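PDB 2JLM: putative phosphinothricin n-acetyltransferase from Acinetobacter baylyi, which probably catalyses transfer of the acetyl group of acetyl-CoA to L-methionine sulfoximine and L-methionine sulfone, giving their N-acetyl derivatives and CoA. Local coordinates for residues D[92-97]-D[125-130]; D[131-136]-D[165-170]. All coordinates share one frame; numbering follows the deposited sequence.

How the interactions relate
Both interactions use strand 126-132, which lies between strands 91-98 and 162-172 in one mixed sheet. Interaction 1 pairs the first part of that strand with 91-98 in parallel. Interaction 2 pairs its last residues and the turn after them with 162-172, antiparallel. Their centres lie about 12 Å apart, and they follow one another along the chain, interaction 1 closing before interaction 2 opens. They touch through G129 and Y169, whose backbone N and O probably form a hydrogen bond, and through C130 packing on F168. Strand 126-132 thus links strand 91-98 to strands 162-172 and 148-159 in one sheet, and both contacts also reach the second subunit.

Interaction 1 of 2, residues D[92-97]-D[125-130]; sequences VEHSVY and HVMVGC
V92 is gripped from both sides by the neighbouring parallel strand: its N donates to V126 O at 3.0 Å, with the donor nearly in line with the carbonyl bond, and its O accepts from V128 N at 2.8 Å. One step on, H94 N binds V128 O at 3.2 Å, bent at the hydrogen and tilted from the carbonyl plane. V128 O also takes a CA-H contact from E93. The two short strands run at 49° to each other, and beyond H94 they draw apart, with a water between them: it accepts from C130 N and donates to H94 O and to E93 OE2.

This is the parallel step of the GNAT fold, closed by a right-handed beta-alpha-beta crossover through helix 107-121, where strands 91-98 and 126-132 part in a V-shaped opening. In the family that opening receives the pantetheine arm of acetyl-CoA. An acetate ion, probably from the crystallisation liquor, lies close to the H94 side chain.

On the face turned to helix 107-121, V92 and M127 lie side by side, V92 CG2 against M127 CG at 4.0 Å. M127 bends at its last torsion (chi3 60°), which carries M127 CE across to H94 CG, also at 4.0 Å. The imidazole leans over the neighbouring strand: with CG between the backbone N and the carbonyl carbon (chi1 65°), H94 NE2 comes to 3.4 Å from G129 CA, a close approach made possible by the missing side chain of glycine. M112 and L115 of the helix cover the ring further.

The opposite face carries E93 and V128. E93 runs out extended, its OE2 3.7 Å from C130 CB, and its carboxylate makes a salt bridge to R83 of the second subunit.

Interaction 2 of 2, residues D[131-136]-D[165-170]; sequences IDATNV and DAAFYQ
I131 faces A167 as an antiparallel hydrogen-bonded pair. Its N donates to A167 O at 2.8 Å, almost straight (173°) and in the carbonyl plane, and its O receives A167 N at 2.7 Å. The methyl of A167 lies close to that same I131 oxygen. From I131 the side chain crosses Y169 at about a right angle, and I131 CD1 meets Y169 CD1 at 3.7 Å; helix 136-144 packs on both residues.

D132 sits opposite A166 in a non-hydrogen-bonded pair and ends the strand. Its CG stands anti to the backbone N (chi1 169°), bringing D132 OD1 to T134 N at 2.7 Å; the N-H meets OD1 from above the carboxylate plane. A water bridges this oxygen to D165 N, while OD2 is hydrogen-bonded to T36. D132 is therefore gripped on both carboxylate oxygens, linking the turn, the adjoining strand and a more distant part of the chain.

A133 makes the last cross-strand bond, its N to D165 O at 3.0 Å, with the donor well above the carbonyl plane. A133 CB rests against D165 CB at 3.7 Å and more loosely against A167 CB. The carboxylate of D165 is engaged elsewhere, with Q155 N.

The chain then leaves the sheet through T134. N135 N bonds back to D132 O, closing a type I turn, and OD1 of N135 binds S138 N weakly. An Asx turn and a type I turn, both starting at D132, are thus superposed, and N135, which ends the type I turn, is the N-cap of helix 136-144: the strand-to-helix junction that follows strand 126-132 in this GNAT fold.

Interaction 1 of 2, residues D[92-97]-D[125-130]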
loop_
_atom_site.group_PDB
_atom_site.type_symbol
_atom_site.label_atom_id
_atom_site.label_comp_id
_atom_site.label_asym_id
_atom_site.label_seq_id
_atom_site.Cartn_x
_atom_site.Cartn_y
_atom_site.Cartn_z
ATOM N N VAL D 92 -4.705 12.494 -13.905
ATOM C CA VAL D 92 -5.860 12.356 -13.032
ATOM C C VAL D 92 -6.717 13.597 -13.185
ATOM O O VAL D 92 -6.241 14.640 -13.634
ATOM C CB VAL D 92 -5.441 12.178 -11.561
ATOM C CG1 VAL D 92 -4.511 10.978 -11.426
ATOM C CG2 VAL D 92 -4.743 13.428 -11.045
ATOM N N GLU D 93 -7.989 13.472 -12.843
ATOM C CA GLU D 93 -8.866 14.618 -12.788
ATOM C C GLU D 93 -9.266 14.807 -11.327
ATOM O O GLU D 93 -9.705 13.871 -10.679
ATOM C CB GLU D 93 -10.098 14.405 -13.661
ATOM C CG GLU D 93 -11.156 15.467 -13.441
ATOM C CD GLU D 93 -12.314 15.349 -14.419
ATOM O OE1 GLU D 93 -12.216 14.529 -15.358
ATOM O OE2 GLU D 93 -13.318 16.080 -14.247
ATOM N N HIS D 94 -9.088 16.018 -10.816
ATOM C CA HIS D 94 -9.320 16.319 -9.410
ATOM C C HIS D 94 -10.582 17.133 -9.228
ATOM O O HIS D 94 -11.070 17.784 -10.158
ATOM C CB HIS D 94 -8.168 17.151 -8.858
ATOM C CG HIS D 94 -8.068 18.508 -9.483
ATOM N ND1 HIS D 94 -8.583 19.642 -8.894
ATOM C CD2 HIS D 94 -7.543 18.904 -10.669
ATOM C CE1 HIS D 94 -8.366 20.682 -9.677
ATOM N NE2 HIS D 94 -7.736 20.263 -10.760
ATOM N N SER D 95 -11.085 17.120 -8.005
ATOM C CA SER D 95 -12.195 17.978 -7.639
ATOM C C SER D 95 -12.039 18.414 -6.191
ATOM O O SER D 95 -11.370 17.755 -5.394
ATOM C CB SER D 95 -13.528 17.266 -7.872
ATOM O OG SER D 95 -13.477 15.929 -7.401
ATOM N N VAL D 96 -12.634 19.550 -5.865
ATOM C CA VAL D 96 -12.564 20.089 -4.523
ATOM C C VAL D 96 -13.901 20.739 -4.184
ATOM O O VAL D 96 -14.419 21.553 -4.947
ATOM C CB VAL D 96 -11.389 21.076 -4.380
ATOM C CG1 VAL D 96 -11.409 22.109 -5.498
ATOM C CG2 VAL D 96 -11.406 21.750 -2.999
ATOM N N TYR D 97 -14.483 20.340 -3.059
ATOM C CA TYR D 97 -15.769 20.883 -2.628
ATOM C C TYR D 97 -15.658 21.484 -1.243
ATOM O O TYR D 97 -15.128 20.858 -0.327
ATOM C CB TYR D 97 -16.838 19.795 -2.628
ATOM C CG TYR D 97 -17.013 19.126 -3.965
ATOM C CD1 TYR D 97 -16.315 17.969 -4.270
ATOM C CD2 TYR D 97 -17.878 19.650 -4.929
ATOM C CE1 TYR D 97 -16.463 17.343 -5.491
ATOM C CE2 TYR D 97 -18.031 19.023 -6.164
ATOM C CZ TYR D 97 -17.315 17.867 -6.436
ATOM O OH TYR D 97 -17.448 17.219 -7.644
ATOM N N HIS D 125 1.562 12.917 -13.712
ATOM C CA HIS D 125 2.180 13.844 -14.650
ATOM C C HIS D 125 1.298 15.056 -14.897
ATOM O O HIS D 125 1.791 16.177 -14.982
ATOM C CB HIS D 125 2.485 13.157 -15.977
ATOM C CG HIS D 125 3.256 14.013 -16.935
ATOM N ND1 HIS D 125 4.458 14.601 -16.607
ATOM C CD2 HIS D 125 3.008 14.364 -18.224
ATOM C CE1 HIS D 125 4.911 15.289 -17.645
ATOM N NE2 HIS D 125 4.050 15.161 -18.635
ATOM N N VAL D 126 -0.006 14.824 -15.032
ATOM C CA VAL D 126 -0.946 15.899 -15.315
ATOM C C VAL D 126 -2.188 15.812 -14.422
ATOM O O VAL D 126 -2.799 14.758 -14.294
ATOM C CB VAL D 126 -1.417 15.872 -16.792
ATOM C CG1 VAL D 126 -2.554 16.838 -16.988
ATOM C CG2 VAL D 126 -0.270 16.206 -17.748
ATOM N N MET D 127 -2.560 16.929 -13.810
ATOM C CA MET D 127 -3.846 17.029 -13.133
ATOM C C MET D 127 -4.775 17.874 -13.982
ATOM O O MET D 127 -4.420 18.985 -14.369
ATOM C CB MET D 127 -3.678 17.698 -11.771
ATOM C CG MET D 127 -2.757 16.946 -10.822
ATOM S SD MET D 127 -2.558 17.855 -9.281
ATOM C CE MET D 127 -4.236 17.925 -8.687
ATOM N N VAL D 128 -5.960 17.359 -14.279
ATOM C CA VAL D 128 -6.936 18.131 -15.050
ATOM C C VAL D 128 -8.106 18.529 -14.190
ATOM O O VAL D 128 -8.724 17.685 -13.536
ATOM C CB VAL D 128 -7.511 17.316 -16.201
ATOM C CG1 VAL D 128 -8.621 18.111 -16.915
ATOM C CG2 VAL D 128 -6.404 16.910 -17.162
ATOM N N GLY D 129 -8.421 19.817 -14.196
ATOM C CA GLY D 129 -9.667 20.282 -13.612
ATOM C C GLY D 129 -10.678 20.680 -14.679
ATOM O O GLY D 129 -10.355 21.364 -15.649
ATOM N N CYS D 130 -11.913 20.248 -14.503
ATOM C CA CYS D 130 -12.969 20.612 -15.424
ATOM C C CYS D 130 -13.949 21.583 -14.753
ATOM O O CYS D 130 -14.647 21.218 -13.818
ATOM C CB CYS D 130 -13.694 19.357 -15.908
ATOM S SG CYS D 130 -14.966 19.696 -17.133
HETATM O O HOH W 1 -12.369 18.389 -12.564
#

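Interaction 2 of 2, residues D[131-136]-D[165-170]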
loop_
_atom_site.group_PDB
_atom_site.type_symbol
_atom_site.label_atom_id
_atom_site.label_comp_id
_atom_site.label_asym_id
_atom_site.label_seq_id
_atom_site.Cartn_x
_atom_site.Cartn_y
_atom_site.Cartn_z
ATOM N N ILE D 131 -13.992 22.817 -15.251
ATOM C CA ILE D 131 -14.687 23.933 -14.588
ATOM C C ILE D 131 -15.684 24.615 -15.535
ATOM O O ILE D 131 -15.370 24.855 -16.706
ATOM C CB ILE D 131 -13.661 24.995 -14.167
ATOM C CG1 ILE D 131 -12.564 24.359 -13.304
ATOM C CG2 ILE D 131 -14.331 26.149 -13.446
ATOM C CD1 ILE D 131 -11.273 25.155 -13.264
ATOM N N ASP D 132 -16.877 24.923 -15.041
ATOM C CA ASP D 132 -17.804 25.784 -15.786
ATOM C C ASP D 132 -17.041 27.048 -16.187
ATOM O O ASP D 132 -16.410 27.693 -15.352
ATOM C CB ASP D 132 -19.021 26.100 -14.913
ATOM C CG ASP D 132 -19.905 27.198 -15.487
ATOM O OD1 ASP D 132 -19.512 27.861 -16.473
ATOM O OD2 ASP D 132 -21.008 27.407 -14.932
ATOM N N ALA D 133 -17.066 27.391 -17.469
ATOM C CA ALA D 133 -16.261 28.506 -17.954
ATOM C C ALA D 133 -16.655 29.856 -17.348
ATOM O O ALA D 133 -15.892 30.816 -17.423
ATOM C CB ALA D 133 -16.302 28.571 -19.487
ATOM N N THR D 134 -17.836 29.937 -16.743
ATOM C CA THR D 134 -18.274 31.190 -16.127
ATOM C C THR D 134 -17.831 31.296 -14.676
ATOM O O THR D 134 -18.072 32.311 -14.012
ATOM C CB THR D 134 -19.807 31.332 -16.144
ATOM O OG1 THR D 134 -20.387 30.322 -15.311
ATOM C CG2 THR D 134 -20.353 31.209 -17.558
ATOM N N ASN D 135 -17.194 30.247 -14.172
ATOM C CA ASN D 135 -16.844 30.218 -12.758
ATOM C C ASN D 135 -15.536 30.905 -12.476
ATOM O O ASN D 135 -14.502 30.261 -12.281
ATOM C CB ASN D 135 -16.804 28.802 -12.217
ATOM C CG ASN D 135 -16.762 28.768 -10.711
ATOM O OD1 ASN D 135 -16.465 29.777 -10.055
ATOM N ND2 ASN D 135 -17.053 27.604 -10.147
ATOM N N VAL D 136 -15.603 32.228 -12.437
ATOM C CA VAL D 136 -14.422 33.054 -12.302
ATOM C C VAL D 136 -13.563 32.663 -11.093
ATOM O O VAL D 136 -12.345 32.524 -11.217
ATOM C CB VAL D 136 -14.833 34.546 -12.235
ATOM C CG1 VAL D 136 -13.638 35.412 -11.915
ATOM C CG2 VAL D 136 -15.484 34.960 -13.547
ATOM N N ASP D 165 -20.549 25.793 -20.774
ATOM C CA ASP D 165 -19.246 25.582 -21.367
ATOM C C ASP D 165 -18.377 24.892 -20.323
ATOM O O ASP D 165 -18.347 25.310 -19.172
ATOM C CB ASP D 165 -18.635 26.927 -21.769
ATOM C CG ASP D 165 -19.423 27.615 -22.874
ATOM O OD1 ASP D 165 -19.178 28.817 -23.126
ATOM O OD2 ASP D 165 -20.281 26.947 -23.498
ATOM N N ALA D 166 -17.703 23.821 -20.719
ATOM C CA ALA D 166 -16.806 23.106 -19.823
ATOM C C ALA D 166 -15.359 23.493 -20.127
ATOM O O ALA D 166 -14.809 23.095 -21.149
ATOM C CB ALA D 166 -16.993 21.618 -19.982
ATOM N N ALA D 167 -14.750 24.288 -19.252
ATOM C CA ALA D 167 -13.368 24.702 -19.465
ATOM C C ALA D 167 -12.442 23.676 -18.841
ATOM O O ALA D 167 -12.750 23.119 -17.784
ATOM C CB ALA D 167 -13.119 26.071 -18.864
ATOM N N PHE D 168 -11.320 23.410 -19.503
ATOM C CA PHE D 168 -10.347 22.469 -18.968
ATOM C C PHE D 168 -9.084 23.177 -18.566
ATOM O O PHE D 168 -8.508 23.945 -19.333
ATOM C CB PHE D 168 -10.050 21.352 -19.970
ATOM C CG PHE D 168 -11.208 20.431 -20.184
ATOM C CD1 PHE D 168 -12.185 20.735 -21.118
ATOM C CD2 PHE D 168 -11.346 19.285 -19.422
ATOM C CE1 PHE D 168 -13.267 19.896 -21.305
ATOM C CE2 PHE D 168 -12.430 18.442 -19.602
ATOM C CZ PHE D 168 -13.387 18.746 -20.548
ATOM N N TYR D 169 -8.668 22.931 -17.335
ATOM C CA TYR D 169 -7.410 23.463 -16.843
ATOM C C TYR D 169 -6.507 22.294 -16.441
ATOM O O TYR D 169 -6.962 21.294 -15.870
ATOM C CB TYR D 169 -7.657 24.448 -15.685
ATOM C CG TYR D 169 -8.219 25.769 -16.181
ATOM C CD1 TYR D 169 -9.561 25.896 -16.498
ATOM C CD2 TYR D 169 -7.391 26.872 -16.385
ATOM C CE1 TYR D 169 -10.082 27.096 -16.985
ATOM C CE2 TYR D 169 -7.901 28.075 -16.867
ATOM C CZ TYR D 169 -9.247 28.178 -17.162
ATOM O OH TYR D 169 -9.761 29.361 -17.646
ATOM N N GLN D 170 -5.228 22.402 -16.759
ATOM C CA GLN D 170 -4.316 21.312 -16.451
ATOM C C GLN D 170 -3.056 21.836 -15.790
ATOM O O GLN D 170 -2.610 22.966 -16.046
ATOM C CB GLN D 170 -3.944 20.549 -17.726
ATOM C CG GLN D 170 -2.829 21.245 -18.539
ATOM C CD GLN D 170 -2.419 20.440 -19.740
ATOM O OE1 GLN D 170 -3.053 20.510 -20.797
ATOM N NE2 GLN D 170 -1.356 19.659 -19.589
HETATM O O HOH W 2 -20.745 28.107 -18.977
#